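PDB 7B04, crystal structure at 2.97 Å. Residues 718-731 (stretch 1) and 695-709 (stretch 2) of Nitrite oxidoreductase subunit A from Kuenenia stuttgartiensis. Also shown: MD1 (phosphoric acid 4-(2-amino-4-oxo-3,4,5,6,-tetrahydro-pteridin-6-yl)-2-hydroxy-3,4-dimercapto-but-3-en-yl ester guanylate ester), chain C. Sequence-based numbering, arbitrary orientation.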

# COMPACT_ATOMS: atom_id res chain seq x y z
N GLN B 718 13.57 18.02 3.17
CA GLN B 718 12.23 18.58 3.25
C GLN B 718 12.06 19.21 4.63
O GLN B 718 12.23 18.52 5.65
CB GLN B 718 11.16 17.51 2.99
CG GLN B 718 11.52 16.47 1.93
CD GLN B 718 10.90 16.74 0.57
OE1 GLN B 718 10.23 17.75 0.36
NE2 GLN B 718 11.12 15.82 -0.37
N ILE B 719 11.71 20.49 4.66
CA ILE B 719 11.37 21.22 5.88
C ILE B 719 9.95 21.73 5.72
O ILE B 719 9.61 22.32 4.69
CB ILE B 719 12.33 22.39 6.17
CG1 ILE B 719 13.79 21.96 6.07
CG2 ILE B 719 12.07 22.94 7.56
CD1 ILE B 719 14.78 23.00 6.59
N TRP B 720 9.11 21.47 6.72
CA TRP B 720 7.70 21.83 6.62
C TRP B 720 7.14 22.16 8.00
O TRP B 720 7.74 21.86 9.04
CB TRP B 720 6.90 20.72 5.95
CG TRP B 720 6.56 19.58 6.83
CD1 TRP B 720 5.36 19.32 7.39
CD2 TRP B 720 7.44 18.53 7.24
NE1 TRP B 720 5.42 18.16 8.13
CE2 TRP B 720 6.69 17.66 8.05
CE3 TRP B 720 8.79 18.23 7.00
CZ2 TRP B 720 7.24 16.52 8.63
CZ3 TRP B 720 9.33 17.10 7.58
CH2 TRP B 720 8.55 16.25 8.38
N GLY B 721 6.02 22.86 7.99
CA GLY B 721 5.27 23.21 9.19
C GLY B 721 4.49 24.51 9.05
O GLY B 721 4.79 25.36 8.22
N LYS B 722 3.53 24.69 9.95
CA LYS B 722 2.66 25.85 10.10
C LYS B 722 1.84 26.22 8.88
O LYS B 722 1.13 27.23 8.92
CB LYS B 722 3.44 27.12 10.47
CG LYS B 722 4.56 26.96 11.47
CD LYS B 722 5.28 28.30 11.56
CE LYS B 722 6.08 28.42 12.84
NZ LYS B 722 6.73 29.76 12.96
N THR B 723 1.88 25.43 7.81
CA THR B 723 1.20 25.81 6.58
C THR B 723 -0.05 24.97 6.30
O THR B 723 -0.70 25.16 5.26
CB THR B 723 2.18 25.72 5.40
OG1 THR B 723 1.62 26.35 4.24
CG2 THR B 723 2.50 24.28 5.10
N GLY B 724 -0.39 24.06 7.19
CA GLY B 724 -1.52 23.16 6.99
C GLY B 724 -2.79 23.65 7.67
O GLY B 724 -3.10 24.85 7.66
N ILE B 725 -3.50 22.72 8.30
CA ILE B 725 -4.75 23.01 8.97
C ILE B 725 -4.49 23.18 10.46
O ILE B 725 -3.48 22.73 11.01
CB ILE B 725 -5.81 21.91 8.72
CG1 ILE B 725 -5.33 20.57 9.29
CG2 ILE B 725 -6.11 21.79 7.23
CD1 ILE B 725 -6.41 19.49 9.29
N THR B 726 -5.43 23.84 11.14
CA THR B 726 -5.36 23.95 12.58
C THR B 726 -5.62 22.58 13.21
O THR B 726 -6.33 21.75 12.62
CB THR B 726 -6.36 24.97 13.11
OG1 THR B 726 -7.63 24.34 13.33
CG2 THR B 726 -6.54 26.11 12.11
N PRO B 727 -5.04 22.31 14.37
CA PRO B 727 -5.22 20.99 15.00
C PRO B 727 -6.69 20.64 15.16
O PRO B 727 -7.48 21.41 15.70
CB PRO B 727 -4.52 21.16 16.36
CG PRO B 727 -3.49 22.20 16.12
CD PRO B 727 -4.11 23.16 15.14
N VAL B 728 -7.04 19.45 14.67
CA VAL B 728 -8.43 19.00 14.71
C VAL B 728 -8.88 18.79 16.15
O VAL B 728 -10.03 19.10 16.51
CB VAL B 728 -8.59 17.73 13.86
CG1 VAL B 728 -10.05 17.39 13.69
CG2 VAL B 728 -7.94 17.92 12.50
N TYR B 729 -8.00 18.27 16.99
CA TYR B 729 -8.33 18.05 18.39
C TYR B 729 -7.28 18.68 19.30
O TYR B 729 -6.41 19.43 18.82
CB TYR B 729 -8.46 16.55 18.67
CG TYR B 729 -9.47 15.84 17.79
CD1 TYR B 729 -10.83 15.93 18.06
CD2 TYR B 729 -9.07 15.09 16.69
CE1 TYR B 729 -11.77 15.29 17.27
CE2 TYR B 729 -10.00 14.45 15.89
CZ TYR B 729 -11.34 14.55 16.18
OH TYR B 729 -12.27 13.91 15.39
N GLU B 730 -7.33 18.39 20.60
CA GLU B 730 -6.44 19.00 21.59
C GLU B 730 -5.06 18.36 21.50
O GLU B 730 -4.65 17.54 22.34
CB GLU B 730 -7.03 18.87 22.98
CG GLU B 730 -6.30 19.69 24.03
CD GLU B 730 -6.92 19.58 25.41
OE1 GLU B 730 -7.87 18.78 25.56
OE2 GLU B 730 -6.46 20.28 26.33
N SER B 731 -4.31 18.74 20.47
CA SER B 731 -2.99 18.20 20.21
C SER B 731 -1.94 19.30 20.27
O SER B 731 -2.23 20.49 20.11
CB SER B 731 -2.92 17.50 18.85
OG SER B 731 -3.00 18.45 17.79
PB MD1 C . 7.11 1.43 13.81
O3B MD1 C . 5.89 1.54 12.71
O1B MD1 C . 6.50 1.09 15.15
O2B MD1 C . 7.81 2.77 13.90
O3A MD1 C . 8.23 0.28 13.41
C10 MD1 C . 8.38 -0.18 12.10
C11 MD1 C . 8.69 -1.71 12.13
O11 MD1 C . 7.33 -2.53 11.90
C12 MD1 C . 9.64 -2.02 11.25
S12 MD1 C . 10.24 -0.74 10.11
C13 MD1 C . 10.31 -3.42 11.08
S13 MD1 C . 11.56 -3.48 9.76
C14 MD1 C . 10.07 -4.66 11.81
N15 MD1 C . 9.33 -5.61 10.76
C16 MD1 C . 8.68 -6.74 11.30
C15 MD1 C . 8.21 -7.81 10.38
O14 MD1 C . 8.40 -7.70 9.22
N17 MD1 C . 7.51 -9.01 10.92
C17 MD1 C . 7.27 -9.14 12.44
N16 MD1 C . 6.59 -10.31 12.96
N18 MD1 C . 7.74 -8.07 13.38
C20 MD1 C . 8.42 -6.90 12.89
N8 MD1 C . 8.83 -5.93 13.81
C7 MD1 C . 9.50 -4.61 13.20
PA MD1 C . 4.73 2.72 12.75
O1A MD1 C . 4.20 2.98 11.36
O2A MD1 C . 3.62 2.22 13.63
O5' MD1 C . 5.24 4.13 13.43
C5' MD1 C . 4.38 5.22 13.28
C4' MD1 C . 3.51 5.42 14.57
O4' MD1 C . 3.59 6.90 15.03
C1' MD1 C . 2.25 7.55 14.58
N9 MD1 C . 2.50 8.84 13.86
C4 MD1 C . 2.98 9.86 14.54
N3 MD1 C . 3.37 9.99 15.97
C2 MD1 C . 3.89 11.26 16.46
N2 MD1 C . 4.27 11.38 17.85
N1 MD1 C . 4.04 12.39 15.57
C6 MD1 C . 3.67 12.25 14.20
O6 MD1 C . 3.79 13.17 13.47
C5 MD1 C . 3.12 10.91 13.69
N7 MD1 C . 2.71 10.51 12.49
C8 MD1 C . 2.31 9.22 12.59
C2' MD1 C . 1.69 6.70 13.81
O2' MD1 C . 0.24 6.76 13.97
C3' MD1 C . 2.27 5.23 14.31
O3' MD1 C . 1.55 4.81 15.50
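Stretch 2, residues 695-709: FPANSWVEFQEFEIT

Stretch 2 runs against stretch 1 in the opposite direction: the nearest CA pairs pass from Gln-718 CA with Thr-709 CA, 5.7 Å apart, to Ser-731 CA with Pro-696 CA, 4.9 Å apart, and together the stretches bury 1206 Å². Strand 718-720 and strand 707-709 form an antiparallel ladder, their axes at 163° and 5.1 Å apart at closest approach.

At Gln-718 the pairing is reciprocal but uneven: Thr-709 N donates to Gln-718 O at 3.2 Å, whereas the return bond, Gln-718 N to Thr-709 O, is weak at 3.4 Å. Ile-719 and Ile-708 form the non-hydrogen-bonded pair, with CA atoms 4.7 Å apart and Ile-719 CG1 3.6 Å from Ile-708 CD1. Trp-720 closes the ladder, Glu-707 N reaching Trp-720 O at 2.9 Å and Trp-720 N reaching Glu-707 O at 3.2 Å. With Trp-720 chi1 at p, Glu-707 CB lies over one face of the indole, 4.2 Å from the centroid of the Trp-720 six-membered ring and 8° off its normal. The Trp-720 five-membered ring is near parallel to the Phe-703 ring but slid apart (centroids 5.0 Å, planes 30°).

Beyond the strand, Gly-721 has phi/psi 151/163, and a CB there would fall 2.4 Å from Glu-705 O. Lys-722 N then donates to Phe-703 O at 2.7 Å, while Lys-722 CD sits over the Phe-706 ring, 4.0 Å from its centroid. Gly-724 likewise has no room for a CB, which would lie 1.9 Å from Val-701 O; that same oxygen accepts Ile-725 N at 3.0 Å.

Stretch 2 meets this segment with a type I turn, Ser-699 to Glu-702. The Glu-702 carboxylate bridges the two stretches: OE2 accepts Val-728 N at 2.9 Å and 171°, while OE1 accepts Ser-699 N at 3.0 Å, tying the turn to stretch 1. Finally, Ser-731 CA approaches Pro-696 O at 3.4 Å, a CA-H...O contact where strand 695-696 ends.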

# COMPACT_ATOMS: atom_id res chain seq x y z
N PHE B 695 -0.25 10.93 24.70
CA PHE B 695 -0.12 12.35 24.39
C PHE B 695 -0.46 12.59 22.93
O PHE B 695 0.28 12.14 22.04
CB PHE B 695 1.29 12.84 24.70
CG PHE B 695 1.67 12.72 26.14
CD1 PHE B 695 1.22 13.65 27.07
CD2 PHE B 695 2.46 11.67 26.58
CE1 PHE B 695 1.56 13.54 28.40
CE2 PHE B 695 2.80 11.55 27.91
CZ PHE B 695 2.35 12.49 28.82
N PRO B 696 -1.57 13.28 22.63
CA PRO B 696 -1.94 13.53 21.23
C PRO B 696 -1.01 14.55 20.61
O PRO B 696 -0.90 15.69 21.08
CB PRO B 696 -3.38 14.05 21.34
CG PRO B 696 -3.46 14.64 22.70
CD PRO B 696 -2.56 13.82 23.58
N ALA B 697 -0.33 14.14 19.55
CA ALA B 697 0.57 15.00 18.80
C ALA B 697 -0.08 15.49 17.52
O ALA B 697 -1.09 14.95 17.06
CB ALA B 697 1.86 14.26 18.47
N ASN B 698 0.51 16.53 16.94
CA ASN B 698 0.05 17.05 15.67
C ASN B 698 0.56 16.17 14.53
O ASN B 698 1.73 15.78 14.52
CB ASN B 698 0.53 18.49 15.48
CG ASN B 698 -0.29 19.49 16.26
OD1 ASN B 698 -1.51 19.35 16.38
ND2 ASN B 698 0.36 20.52 16.77
N SER B 699 -0.32 15.85 13.59
CA SER B 699 0.09 15.10 12.42
C SER B 699 0.89 16.02 11.49
O SER B 699 1.09 17.20 11.76
CB SER B 699 -1.13 14.52 11.70
OG SER B 699 -1.96 15.54 11.20
N TRP B 700 1.36 15.46 10.37
CA TRP B 700 2.22 16.23 9.48
C TRP B 700 1.50 17.42 8.86
O TRP B 700 2.16 18.37 8.43
CB TRP B 700 2.79 15.34 8.37
CG TRP B 700 3.36 14.05 8.85
CD1 TRP B 700 4.37 13.89 9.76
CD2 TRP B 700 2.96 12.74 8.45
NE1 TRP B 700 4.62 12.55 9.94
CE2 TRP B 700 3.77 11.83 9.15
CE3 TRP B 700 2.00 12.25 7.56
CZ2 TRP B 700 3.64 10.45 9.00
CZ3 TRP B 700 1.88 10.89 7.41
CH2 TRP B 700 2.69 10.00 8.12
N VAL B 701 0.16 17.39 8.82
CA VAL B 701 -0.59 18.51 8.26
C VAL B 701 -1.05 19.50 9.31
O VAL B 701 -1.59 20.56 8.96
CB VAL B 701 -1.84 18.03 7.49
CG1 VAL B 701 -1.43 17.18 6.31
CG2 VAL B 701 -2.77 17.27 8.41
N GLU B 702 -0.86 19.21 10.60
CA GLU B 702 -1.22 20.13 11.66
C GLU B 702 -0.01 20.58 12.46
O GLU B 702 -0.10 20.85 13.65
CB GLU B 702 -2.26 19.52 12.60
CG GLU B 702 -3.16 18.49 11.96
CD GLU B 702 -3.82 17.59 13.00
OE1 GLU B 702 -3.25 16.52 13.30
OE2 GLU B 702 -4.88 17.97 13.52
N PHE B 703 1.14 20.73 11.81
CA PHE B 703 2.34 21.12 12.53
C PHE B 703 2.29 22.62 12.78
O PHE B 703 2.07 23.40 11.85
CB PHE B 703 3.60 20.76 11.74
CG PHE B 703 4.09 19.35 11.95
CD1 PHE B 703 3.58 18.56 12.97
CD2 PHE B 703 5.07 18.83 11.14
CE1 PHE B 703 4.04 17.27 13.15
CE2 PHE B 703 5.53 17.54 11.32
CZ PHE B 703 5.02 16.76 12.32
N GLN B 704 2.43 23.02 14.04
CA GLN B 704 2.52 24.43 14.41
C GLN B 704 3.96 24.89 14.61
O GLN B 704 4.19 25.95 15.21
CB GLN B 704 1.70 24.69 15.67
CG GLN B 704 0.20 24.75 15.43
CD GLN B 704 -0.59 24.52 16.70
OE1 GLN B 704 -0.09 23.94 17.66
NE2 GLN B 704 -1.84 24.98 16.71
N GLU B 705 4.93 24.12 14.12
CA GLU B 705 6.34 24.46 14.23
C GLU B 705 7.07 23.70 13.13
O GLU B 705 6.61 22.65 12.67
CB GLU B 705 6.87 24.12 15.63
CG GLU B 705 8.37 24.27 15.86
CD GLU B 705 8.83 25.71 15.85
OE1 GLU B 705 9.11 26.24 14.75
OE2 GLU B 705 8.92 26.32 16.94
N PHE B 706 8.22 24.23 12.73
CA PHE B 706 8.93 23.66 11.59
C PHE B 706 9.61 22.35 11.97
O PHE B 706 9.94 22.11 13.14
CB PHE B 706 9.95 24.65 11.04
CG PHE B 706 9.34 25.93 10.55
CD1 PHE B 706 8.51 25.93 9.43
CD2 PHE B 706 9.59 27.13 11.19
CE1 PHE B 706 7.94 27.10 8.98
CE2 PHE B 706 9.03 28.31 10.73
CZ PHE B 706 8.21 28.29 9.62
N GLU B 707 9.81 21.49 10.97
CA GLU B 707 10.44 20.20 11.19
C GLU B 707 11.33 19.83 10.01
O GLU B 707 11.05 20.19 8.87
CB GLU B 707 9.38 19.10 11.40
CG GLU B 707 9.96 17.84 11.97
CD GLU B 707 10.58 18.06 13.34
OE1 GLU B 707 9.98 18.80 14.15
OE2 GLU B 707 11.67 17.53 13.60
N ILE B 708 12.40 19.10 10.32
CA ILE B 708 13.44 18.74 9.36
C ILE B 708 13.45 17.23 9.19
O ILE B 708 13.26 16.49 10.16
CB ILE B 708 14.82 19.26 9.81
CG1 ILE B 708 15.93 18.76 8.88
CG2 ILE B 708 15.10 18.85 11.25
CD1 ILE B 708 15.84 19.31 7.49
N THR B 709 13.65 16.77 7.96
CA THR B 709 13.79 15.34 7.69
C THR B 709 14.70 15.15 6.48
O THR B 709 14.87 16.04 5.65
CB THR B 709 12.45 14.65 7.43
OG1 THR B 709 12.68 13.26 7.19
CG2 THR B 709 11.77 15.24 6.21